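Long-range contact in formiminoglutamase (Trypanosoma cruzi, PDB 4MYK), which is an arginase-like manganese metalloenzyme that hydrolyses N-formimino-L-glutamate to L-glutamate and formamide: residues F232-D244 with A252-C265. The protein carries 1 engineered substitution. Numbering follows the deposited sequence.
Sequences FFSFDVDSLKSSD and AAVGLSAQEAFDMC. With MN (manganese (II) ion), chain C.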
loop_
_atom_site.group_PDB
_atom_site.type_symbol
_atom_site.label_atom_id
_atom_site.label_comp_id
_atom_site.label_asym_id
_atom_site.label_seq_id
_atom_site.Cartn_x
_atom_site.Cartn_y
_atom_site.Cartn_z
ATOM N N PHE A 232 6.397 -0.729 -29.156
ATOM C CA PHE A 232 6.312 -1.947 -28.358
ATOM C C PHE A 232 6.162 -1.513 -26.900
ATOM O O PHE A 232 7.083 -0.919 -26.330
ATOM C CB PHE A 232 7.595 -2.771 -28.568
ATOM C CG PHE A 232 7.747 -3.934 -27.636
ATOM C CD1 PHE A 232 6.654 -4.488 -26.981
ATOM C CD2 PHE A 232 8.996 -4.495 -27.421
ATOM C CE1 PHE A 232 6.809 -5.575 -26.120
ATOM C CE2 PHE A 232 9.149 -5.586 -26.563
ATOM C CZ PHE A 232 8.048 -6.116 -25.912
ATOM N N PHE A 233 4.995 -1.789 -26.316
ATOM C CA PHE A 233 4.699 -1.402 -24.936
ATOM C C PHE A 233 5.029 -2.567 -24.011
ATOM O O PHE A 233 4.246 -3.504 -23.875
ATOM C CB PHE A 233 3.234 -0.969 -24.798
ATOM C CG PHE A 233 2.891 -0.359 -23.455
ATOM C CD1 PHE A 233 3.623 0.713 -22.947
ATOM C CD2 PHE A 233 1.817 -0.842 -22.709
ATOM C CE1 PHE A 233 3.297 1.270 -21.707
ATOM C CE2 PHE A 233 1.495 -0.281 -21.484
ATOM C CZ PHE A 233 2.234 0.771 -20.987
ATOM N N SER A 234 6.210 -2.500 -23.400
ATOM C CA SER A 234 6.750 -3.587 -22.581
ATOM C C SER A 234 6.617 -3.248 -21.100
ATOM O O SER A 234 7.266 -2.320 -20.603
ATOM C CB SER A 234 8.222 -3.841 -22.929
ATOM O OG SER A 234 8.715 -5.021 -22.315
ATOM N N PHE A 235 5.777 -3.995 -20.397
ATOM C CA PHE A 235 5.443 -3.651 -19.018
ATOM C C PHE A 235 5.923 -4.670 -17.998
ATOM O O PHE A 235 5.210 -5.628 -17.710
ATOM C CB PHE A 235 3.934 -3.486 -18.859
ATOM C CG PHE A 235 3.546 -2.505 -17.787
ATOM C CD1 PHE A 235 4.141 -2.551 -16.541
ATOM C CD2 PHE A 235 2.594 -1.520 -18.034
ATOM C CE1 PHE A 235 3.787 -1.652 -15.558
ATOM C CE2 PHE A 235 2.232 -0.615 -17.042
ATOM C CZ PHE A 235 2.830 -0.681 -15.813
ATOM N N ASP A 236 7.112 -4.456 -17.439
ATOM C CA ASP A 236 7.585 -5.288 -16.333
ATOM C C ASP A 236 6.779 -4.916 -15.102
ATOM O O ASP A 236 6.804 -3.769 -14.679
ATOM C CB ASP A 236 9.074 -5.060 -16.077
ATOM C CG ASP A 236 9.630 -5.945 -14.960
ATOM O OD1 ASP A 236 8.871 -6.397 -14.078
ATOM O OD2 ASP A 236 10.845 -6.195 -14.972
ATOM N N VAL A 237 6.050 -5.873 -14.536
ATOM C CA VAL A 237 5.153 -5.548 -13.430
ATOM C C VAL A 237 5.865 -5.322 -12.077
ATOM O O VAL A 237 5.241 -4.863 -11.108
ATOM C CB VAL A 237 3.968 -6.546 -13.315
ATOM C CG1 VAL A 237 3.100 -6.470 -14.555
ATOM C CG2 VAL A 237 4.463 -7.962 -13.094
ATOM N N ASP A 238 7.167 -5.621 -12.018
ATOM C CA ASP A 238 7.946 -5.316 -10.818
ATOM C C ASP A 238 8.329 -3.831 -10.774
ATOM O O ASP A 238 9.119 -3.398 -9.927
ATOM C CB ASP A 238 9.155 -6.251 -10.660
ATOM C CG ASP A 238 10.310 -5.911 -11.589
ATOM O OD1 ASP A 238 10.370 -4.773 -12.114
ATOM O OD2 ASP A 238 11.181 -6.793 -11.782
ATOM N N SER A 239 7.748 -3.060 -11.695
ATOM C CA SER A 239 7.839 -1.602 -11.679
ATOM C C SER A 239 6.756 -0.985 -10.782
ATOM O O SER A 239 6.735 0.224 -10.548
ATOM C CB SER A 239 7.697 -1.063 -13.094
ATOM O OG SER A 239 6.413 -1.354 -13.589
ATOM N N LEU A 240 5.827 -1.815 -10.314
ATOM C CA LEU A 240 4.818 -1.378 -9.350
ATOM C C LEU A 240 5.323 -1.657 -7.944
ATOM O O LEU A 240 6.072 -2.605 -7.718
ATOM C CB LEU A 240 3.500 -2.129 -9.547
ATOM C CG LEU A 240 2.546 -1.829 -10.707
ATOM C CD1 LEU A 240 3.148 -2.195 -12.056
ATOM C CD2 LEU A 240 1.249 -2.588 -10.458
ATOM N N LYS A 241 4.893 -0.840 -6.998
ATOM C CA LYS A 241 5.226 -1.055 -5.598
ATOM C C LYS A 241 4.649 -2.390 -5.114
ATOM O O LYS A 241 3.514 -2.746 -5.427
ATOM C CB LYS A 241 4.680 0.089 -4.756
ATOM C CG LYS A 241 3.199 0.274 -4.921
ATOM C CD LYS A 241 2.827 1.729 -4.811
ATOM C CE LYS A 241 2.811 2.183 -3.375
ATOM N NZ LYS A 241 2.473 3.629 -3.321
ATOM N N SER A 242 5.447 -3.120 -4.344
ATOM C CA SER A 242 5.030 -4.411 -3.820
ATOM C C SER A 242 3.840 -4.316 -2.865
ATOM O O SER A 242 3.217 -5.327 -2.561
ATOM C CB SER A 242 6.201 -5.137 -3.138
ATOM O OG SER A 242 6.813 -4.338 -2.131
ATOM N N SER A 243 3.525 -3.121 -2.387
ATOM C CA SER A 243 2.320 -2.969 -1.579
ATOM C C SER A 243 1.056 -3.284 -2.403
ATOM O O SER A 243 0.090 -3.841 -1.874
ATOM C CB SER A 243 2.237 -1.574 -0.951
ATOM O OG SER A 243 2.094 -0.569 -1.932
ATOM N N ASP A 244 1.083 -2.916 -3.688
ATOM C CA ASP A 244 0.023 -3.248 -4.656
ATOM C C ASP A 244 0.312 -4.531 -5.440
ATOM O O ASP A 244 -0.603 -5.270 -5.813
ATOM C CB ASP A 244 -0.150 -2.122 -5.679
ATOM C CG ASP A 244 -0.891 -0.953 -5.127
ATOM O OD1 ASP A 244 -1.661 -1.147 -4.170
ATOM O OD2 ASP A 244 -0.703 0.159 -5.652
ATOM N N ALA A 252 9.231 -4.712 -5.557
ATOM C CA ALA A 252 9.687 -3.332 -5.466
ATOM C C ALA A 252 9.228 -2.687 -4.171
ATOM O O ALA A 252 8.060 -2.812 -3.791
ATOM C CB ALA A 252 9.182 -2.529 -6.661
ATOM N N ALA A 253 10.147 -1.990 -3.502
ATOM C CA ALA A 253 9.793 -1.242 -2.304
ATOM C C ALA A 253 8.954 -0.020 -2.666
ATOM O O ALA A 253 7.886 0.199 -2.088
ATOM C CB ALA A 253 11.032 -0.844 -1.527
ATOM N N VAL A 254 9.450 0.773 -3.612
ATOM C CA VAL A 254 8.671 1.867 -4.189
ATOM C C VAL A 254 8.406 1.574 -5.665
ATOM O O VAL A 254 9.001 0.654 -6.243
ATOM C CB VAL A 254 9.366 3.244 -4.053
ATOM C CG1 VAL A 254 9.363 3.711 -2.616
ATOM C CG2 VAL A 254 10.782 3.192 -4.594
ATOM N N GLY A 255 7.516 2.363 -6.264
ATOM C CA GLY A 255 7.164 2.189 -7.658
ATOM C C GLY A 255 5.727 2.564 -7.967
ATOM O O GLY A 255 5.025 3.159 -7.149
ATOM N N LEU A 256 5.292 2.206 -9.166
ATOM C CA LEU A 256 3.995 2.615 -9.669
ATOM C C LEU A 256 2.873 2.016 -8.840
ATOM O O LEU A 256 2.964 0.881 -8.394
ATOM C CB LEU A 256 3.847 2.203 -11.140
ATOM C CG LEU A 256 4.823 2.827 -12.150
ATOM C CD1 LEU A 256 4.672 2.154 -13.485
ATOM C CD2 LEU A 256 4.630 4.352 -12.273
ATOM N N SER A 257 1.808 2.773 -8.635
ATOM C CA SER A 257 0.656 2.202 -7.966
ATOM C C SER A 257 -0.180 1.423 -8.984
ATOM O O SER A 257 -0.013 1.571 -10.197
ATOM C CB SER A 257 -0.182 3.290 -7.298
ATOM O OG SER A 257 -0.787 4.129 -8.261
ATOM N N ALA A 258 -1.073 0.580 -8.484
ATOM C CA ALA A 258 -1.949 -0.180 -9.360
ATOM C C ALA A 258 -2.796 0.754 -10.243
ATOM O O ALA A 258 -2.914 0.523 -11.443
ATOM C CB ALA A 258 -2.835 -1.166 -8.538
ATOM N N GLN A 259 -3.354 1.816 -9.661
ATOM C CA GLN A 259 -4.147 2.788 -10.430
ATOM C C GLN A 259 -3.346 3.441 -11.563
ATOM O O GLN A 259 -3.852 3.623 -12.670
ATOM C CB GLN A 259 -4.723 3.874 -9.515
ATOM C CG GLN A 259 -5.812 4.717 -10.175
ATOM C CD GLN A 259 -6.941 3.864 -10.754
ATOM O OE1 GLN A 259 -7.635 3.149 -10.026
ATOM N NE2 GLN A 259 -7.132 3.944 -12.063
ATOM N N GLU A 260 -2.101 3.807 -11.273
ATOM C CA GLU A 260 -1.215 4.367 -12.291
ATOM C C GLU A 260 -1.005 3.368 -13.418
ATOM O O GLU A 260 -1.103 3.721 -14.592
ATOM C CB GLU A 260 0.128 4.752 -11.678
ATOM C CG GLU A 260 0.056 5.946 -10.749
ATOM C CD GLU A 260 1.384 6.203 -10.081
ATOM O OE1 GLU A 260 2.037 5.213 -9.676
ATOM O OE2 GLU A 260 1.783 7.386 -9.970
ATOM N N ALA A 261 -0.724 2.122 -13.045
ATOM C CA ALA A 261 -0.564 1.038 -14.002
ATOM C C ALA A 261 -1.784 0.929 -14.921
ATOM O O ALA A 261 -1.645 0.934 -16.143
ATOM C CB ALA A 261 -0.317 -0.271 -13.276
ATOM N N PHE A 262 -2.974 0.837 -14.331
ATOM C CA PHE A 262 -4.221 0.789 -15.093
ATOM C C PHE A 262 -4.336 1.992 -16.023
ATOM O O PHE A 262 -4.601 1.841 -17.216
ATOM C CB PHE A 262 -5.428 0.812 -14.165
ATOM C CG PHE A 262 -5.514 -0.363 -13.255
ATOM C CD1 PHE A 262 -4.631 -1.418 -13.380
ATOM C CD2 PHE A 262 -6.485 -0.414 -12.267
ATOM C CE1 PHE A 262 -4.714 -2.509 -12.534
ATOM C CE2 PHE A 262 -6.578 -1.492 -11.421
ATOM C CZ PHE A 262 -5.691 -2.548 -11.551
ATOM N N ASP A 263 -4.159 3.185 -15.463
ATOM C CA ASP A 263 -4.233 4.412 -16.243
ATOM C C ASP A 263 -3.248 4.420 -17.411
ATOM O O ASP A 263 -3.557 4.943 -18.483
ATOM C CB ASP A 263 -3.986 5.626 -15.355
ATOM C CG ASP A 263 -5.144 5.912 -14.407
ATOM O OD1 ASP A 263 -6.098 5.118 -14.366
ATOM O OD2 ASP A 263 -5.093 6.938 -13.705
ATOM N N MET A 264 -2.062 3.852 -17.196
ATOM C CA MET A 264 -1.043 3.788 -18.246
ATOM C C MET A 264 -1.399 2.773 -19.319
ATOM O O MET A 264 -1.143 2.990 -20.502
ATOM C CB MET A 264 0.320 3.426 -17.662
ATOM C CG MET A 264 0.951 4.488 -16.786
ATOM S SD MET A 264 2.365 3.794 -15.906
ATOM C CE MET A 264 3.431 3.339 -17.273
ATOM N N CYS A 265 -1.966 1.648 -18.900
ATOM C CA CYS A 265 -2.426 0.633 -19.841
ATOM C C CYS A 265 -3.587 1.137 -20.712
ATOM O O CYS A 265 -3.636 0.849 -21.905
ATOM C CB CYS A 265 -2.794 -0.657 -19.108
ATOM S SG CYS A 265 -1.336 -1.542 -18.544
HETATM MN MN MN C . 12.207 -5.365 -13.374
HETATM O O HOH W 1 6.859 -5.153 -6.900
HETATM O O HOH W 2 5.620 -1.184 -1.099
HETATM O O HOH W 3 13.905 -6.765 -14.337
#
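The carbonyl oxygen of A252 is gripped twice by S242: the backbone N lies 2.7 Å from O, in the carbonyl plane, while OG, 2.6 Å away, comes in from above that plane. With OG between the backbone N and the carbonyl carbon (chi1 54°), the serine turns its hydroxyl to the same acceptor as its amide; OG is also bonded to R290 of a second subunit. L240 and L256 form a single backbone bridge: L256 N donates to S239 O at 2.8 Å, and K241 N returns a bond to L256 O. G255, at a phi of 148° that suits glycine, has no CB to hold its CA off S239 O. D244 OD2 accepts A258 N at 2.9 Å from above its carboxylate plane, which ties the start of helix 258-270 to this loop; the same end carries a capping box, in which E260 OE1 accepts S257 N and E260 N reaches S257 OG weakly.

Toward strand 231-236 the contact turns apolar. The F235 ring lies among L256 CD1, A261 CB and M264 CE, with C265 SG 4.0 Å from CD2 in an oblique sulfur-aromatic contact. The CD2 branch of L240 rests on A261 CB, 4.0 Å away.

On strand 231-236, F235 points to the helix, whereas D236 begins the DxD pair that binds manganese. D236 OD1 accepts D238 N in an Asx turn, leaving OD2 to meet one manganese at 2.3 Å, and D238 chelates it with both oxygens; D146, H148 and a water complete this site. D236 also serves the second manganese, with N122 and D146. In this arginase-fold beta-alpha-beta unit, residues 258-265 run nearly antiparallel to 232-236 (166°), and helix 258-270 leads into neighbouring strand 274-280, while M298 of helix 290-306 packs on F235 and C265.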